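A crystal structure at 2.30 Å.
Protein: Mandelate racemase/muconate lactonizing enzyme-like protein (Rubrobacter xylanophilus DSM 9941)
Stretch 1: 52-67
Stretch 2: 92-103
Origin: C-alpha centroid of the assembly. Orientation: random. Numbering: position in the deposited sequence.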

# COMPACT_ATOMS: atom_id res chain seq x y z
N THR A 52 41.04 -4.16 4.12
CA THR A 52 39.94 -3.31 3.70
C THR A 52 40.57 -2.03 3.21
O THR A 52 41.78 -1.85 3.39
N TYR A 53 39.82 -1.18 2.53
CA TYR A 53 40.31 0.14 2.11
C TYR A 53 39.48 1.18 2.88
O TYR A 53 38.25 1.10 2.91
N GLY A 54 40.14 2.13 3.52
CA GLY A 54 39.39 3.08 4.34
C GLY A 54 40.34 3.93 5.14
O GLY A 54 41.48 4.09 4.73
N ASP A 55 39.88 4.47 6.27
CA ASP A 55 40.72 5.34 7.07
C ASP A 55 41.68 4.50 7.93
O ASP A 55 41.30 3.37 8.36
N VAL A 56 42.89 5.03 8.19
CA VAL A 56 43.83 4.36 9.09
C VAL A 56 43.15 4.06 10.41
O VAL A 56 43.54 3.11 11.10
N SER A 57 42.16 4.86 10.80
CA SER A 57 41.50 4.59 12.09
C SER A 57 40.90 3.19 12.14
O SER A 57 40.69 2.67 13.23
N VAL A 58 40.64 2.57 10.98
CA VAL A 58 40.15 1.18 10.92
C VAL A 58 41.09 0.20 11.68
O VAL A 58 40.64 -0.65 12.47
N GLY A 59 42.41 0.39 11.50
CA GLY A 59 43.42 -0.41 12.23
C GLY A 59 43.36 -0.32 13.74
O GLY A 59 43.42 -1.32 14.45
N ARG A 60 43.20 0.89 14.24
CA ARG A 60 42.98 1.09 15.68
C ARG A 60 41.68 0.40 16.21
O ARG A 60 41.68 -0.22 17.32
N PHE A 61 40.58 0.48 15.43
CA PHE A 61 39.36 -0.25 15.76
C PHE A 61 39.59 -1.77 15.89
O PHE A 61 39.11 -2.40 16.82
N VAL A 62 40.28 -2.36 14.92
CA VAL A 62 40.68 -3.80 15.01
C VAL A 62 41.45 -4.09 16.30
O VAL A 62 41.11 -5.03 17.05
N GLU A 63 42.48 -3.28 16.57
CA GLU A 63 43.30 -3.52 17.78
C GLU A 63 42.42 -3.46 19.01
O GLU A 63 42.46 -4.35 19.85
N SER A 64 41.59 -2.41 19.07
CA SER A 64 40.89 -2.07 20.29
C SER A 64 39.74 -3.02 20.55
O SER A 64 39.51 -3.42 21.69
N LYS A 65 38.99 -3.36 19.50
CA LYS A 65 37.75 -4.09 19.72
C LYS A 65 37.79 -5.54 19.19
O LYS A 65 37.10 -6.39 19.71
N LEU A 66 38.56 -5.82 18.14
CA LEU A 66 38.39 -7.09 17.46
C LEU A 66 39.43 -8.17 17.82
O LEU A 66 39.08 -9.33 17.98
N ALA A 67 40.69 -7.77 17.98
CA ALA A 67 41.79 -8.73 18.21
C ALA A 67 41.46 -9.59 19.41
O ALA A 67 41.56 -10.82 19.37
N ALA A 92 30.35 0.51 20.13
CA ALA A 92 31.54 1.10 19.51
C ALA A 92 31.16 1.59 18.10
O ALA A 92 31.85 2.43 17.50
N GLY A 93 30.04 1.09 17.60
CA GLY A 93 29.55 1.51 16.32
C GLY A 93 29.80 0.47 15.24
O GLY A 93 30.93 0.28 14.76
N ARG A 94 28.72 -0.20 14.87
CA ARG A 94 28.76 -1.34 14.01
C ARG A 94 29.02 -0.97 12.54
O ARG A 94 29.82 -1.65 11.86
N PRO A 95 28.34 0.09 12.03
CA PRO A 95 28.47 0.42 10.60
C PRO A 95 29.71 1.26 10.28
O PRO A 95 30.31 1.79 11.18
N GLY A 96 30.05 1.42 9.01
CA GLY A 96 31.17 2.27 8.61
C GLY A 96 32.55 1.72 8.99
O GLY A 96 32.88 0.57 8.70
N VAL A 97 33.35 2.53 9.69
CA VAL A 97 34.68 2.09 10.11
C VAL A 97 34.66 0.70 10.79
O VAL A 97 35.50 -0.14 10.45
N GLY A 98 33.72 0.48 11.73
CA GLY A 98 33.57 -0.78 12.47
C GLY A 98 33.29 -1.96 11.53
O GLY A 98 33.80 -3.09 11.76
N ALA A 99 32.51 -1.71 10.47
CA ALA A 99 32.14 -2.78 9.55
C ALA A 99 33.31 -3.12 8.67
O ALA A 99 33.53 -4.29 8.30
N MET A 100 34.05 -2.08 8.28
CA MET A 100 35.26 -2.24 7.49
C MET A 100 36.29 -3.10 8.27
O MET A 100 36.95 -3.98 7.69
N ALA A 101 36.37 -2.86 9.59
CA ALA A 101 37.28 -3.60 10.45
C ALA A 101 36.85 -5.06 10.58
O ALA A 101 37.68 -5.99 10.39
N VAL A 102 35.58 -5.28 10.95
CA VAL A 102 35.05 -6.66 10.97
C VAL A 102 35.34 -7.41 9.64
O VAL A 102 35.74 -8.56 9.63
N SER A 103 35.15 -6.73 8.52
CA SER A 103 35.33 -7.34 7.21
C SER A 103 36.77 -7.83 6.99
O SER A 103 37.01 -8.97 6.57

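The two helices cross at -69°, with axes 8.7 Å apart at closest approach. No hydrogen bond links the stretches, so the contact rests on apolar packing. Thr-52 (chi1 t) points toward stretch 2. Its CG2 lies 3.5 Å from Met-100 O, while its OG1 is hydrogen-bonded elsewhere in the structure. Tyr-53 (m) points away, but its backbone O sits 3.6 Å from Met-100 SD. At Gly-54 a CB would clash with that sulfur. Asp-55 (t) caps the first helix: its OD2 accepts from Ser-57 N at 3.0 Å and from Ser-57 OG at 2.6 Å. Ser-57 is p.

Val-58 (t) leans sideways. Its CG2 is 4.1 Å from both Val-97 CG1 and Met-100 CB, and its CG1 is 4.0 Å from Ala-101 CB. Phe-61 (t, chi2 100°) points in and is the most covered residue of its stretch. Gly-98 CA lies over one ring face, 3.7 Å from the centroid, a CH-pi contact; a CB there would be tight against the ring. Ala-92 O meets the ring edge, 3.8 Å from Phe-61 CE1.

Val-62 (t) places CG2 3.6 Å from Ala-101 CB. Lys-65 (mmmt) rests its CG 4.1 Å from Ala-92 CB. Leu-66 (m, t) brings CD1 within 3.6 Å of Ala-101 CB. Ala-101 thus fits as a knob among Val-58, Phe-61, Val-62 and Leu-66.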

# COMPACT_ATOMS: atom_id res chain seq x y z
CB THR A 52 38.90 -3.06 4.88
OG1 THR A 52 37.70 -2.47 4.38
CG2 THR A 52 39.53 -2.22 6.04
CB TYR A 53 40.13 0.35 0.61
CG TYR A 53 40.95 -0.61 -0.21
CD1 TYR A 53 42.32 -0.39 -0.41
CD2 TYR A 53 40.38 -1.75 -0.77
CE1 TYR A 53 43.09 -1.25 -1.14
CE2 TYR A 53 41.15 -2.64 -1.52
CZ TYR A 53 42.52 -2.37 -1.71
OH TYR A 53 43.32 -3.18 -2.46
CB ASP A 55 39.88 6.29 7.94
CG ASP A 55 40.75 7.35 8.64
OD1 ASP A 55 41.44 8.11 7.91
OD2 ASP A 55 40.80 7.38 9.88
CB VAL A 56 45.16 5.19 9.41
CG1 VAL A 56 46.06 5.23 8.24
CG2 VAL A 56 44.87 6.63 9.91
CB SER A 57 40.47 5.67 12.44
OG SER A 57 39.49 5.80 11.43
CB VAL A 58 39.95 0.72 9.43
CG1 VAL A 58 39.70 -0.80 9.32
CG2 VAL A 58 38.82 1.51 8.76
CB ARG A 60 42.98 2.61 15.99
CG ARG A 60 43.03 2.88 17.51
CD ARG A 60 44.38 2.31 18.11
NE ARG A 60 44.28 2.02 19.53
CZ ARG A 60 44.51 2.91 20.51
NH1 ARG A 60 44.84 4.18 20.21
NH2 ARG A 60 44.41 2.52 21.78
CB PHE A 61 38.25 0.03 14.71
CG PHE A 61 36.85 -0.35 15.18
CD1 PHE A 61 35.97 0.61 15.67
CD2 PHE A 61 36.41 -1.70 15.13
CE1 PHE A 61 34.65 0.24 16.12
CE2 PHE A 61 35.12 -2.06 15.56
CZ PHE A 61 34.24 -1.08 16.05
CB VAL A 62 41.54 -4.25 13.80
CG1 VAL A 62 42.06 -5.70 13.97
CG2 VAL A 62 40.75 -4.06 12.48
CB GLU A 63 44.45 -2.51 17.88
CG GLU A 63 45.44 -2.75 16.78
CD GLU A 63 46.38 -1.56 16.51
OE1 GLU A 63 46.32 -0.49 17.18
OE2 GLU A 63 47.18 -1.69 15.55
CB SER A 64 40.42 -0.63 20.19
OG SER A 64 39.43 -0.38 21.18
CB LYS A 65 36.55 -3.36 19.07
CG LYS A 65 36.18 -2.02 19.67
CD LYS A 65 35.98 -2.12 21.20
CE LYS A 65 34.76 -2.87 21.57
NZ LYS A 65 34.70 -3.15 23.06
CB LEU A 66 38.32 -6.83 15.94
CG LEU A 66 37.20 -5.84 15.52
CD1 LEU A 66 37.07 -5.77 14.03
CD2 LEU A 66 35.80 -6.21 16.19
CB ALA A 67 43.19 -7.96 18.36
CB ALA A 92 32.69 0.11 19.48
CB ARG A 94 27.46 -2.12 14.19
CG ARG A 94 27.56 -3.61 14.18
CD ARG A 94 26.25 -4.19 14.68
NE ARG A 94 26.35 -4.67 16.07
CZ ARG A 94 25.31 -4.78 16.89
NH1 ARG A 94 24.11 -4.42 16.46
NH2 ARG A 94 25.48 -5.26 18.12
CB PRO A 95 27.20 1.23 10.33
CG PRO A 95 26.85 1.88 11.63
CD PRO A 95 27.49 1.06 12.75
CB VAL A 97 35.30 3.11 11.13
CG1 VAL A 97 36.45 2.45 11.95
CG2 VAL A 97 35.73 4.35 10.41
CB ALA A 99 30.93 -2.33 8.67
CB MET A 100 35.84 -0.86 7.16
CG MET A 100 35.08 -0.21 6.04
SD MET A 100 35.68 1.34 5.39
CE MET A 100 34.52 2.31 6.25
CB ALA A 101 37.40 -2.94 11.84
CB VAL A 102 33.54 -6.71 11.29
CG1 VAL A 102 33.01 -8.10 11.03
CG2 VAL A 102 33.26 -6.35 12.78
CB SER A 103 34.99 -6.31 6.12
OG SER A 103 33.61 -6.00 6.19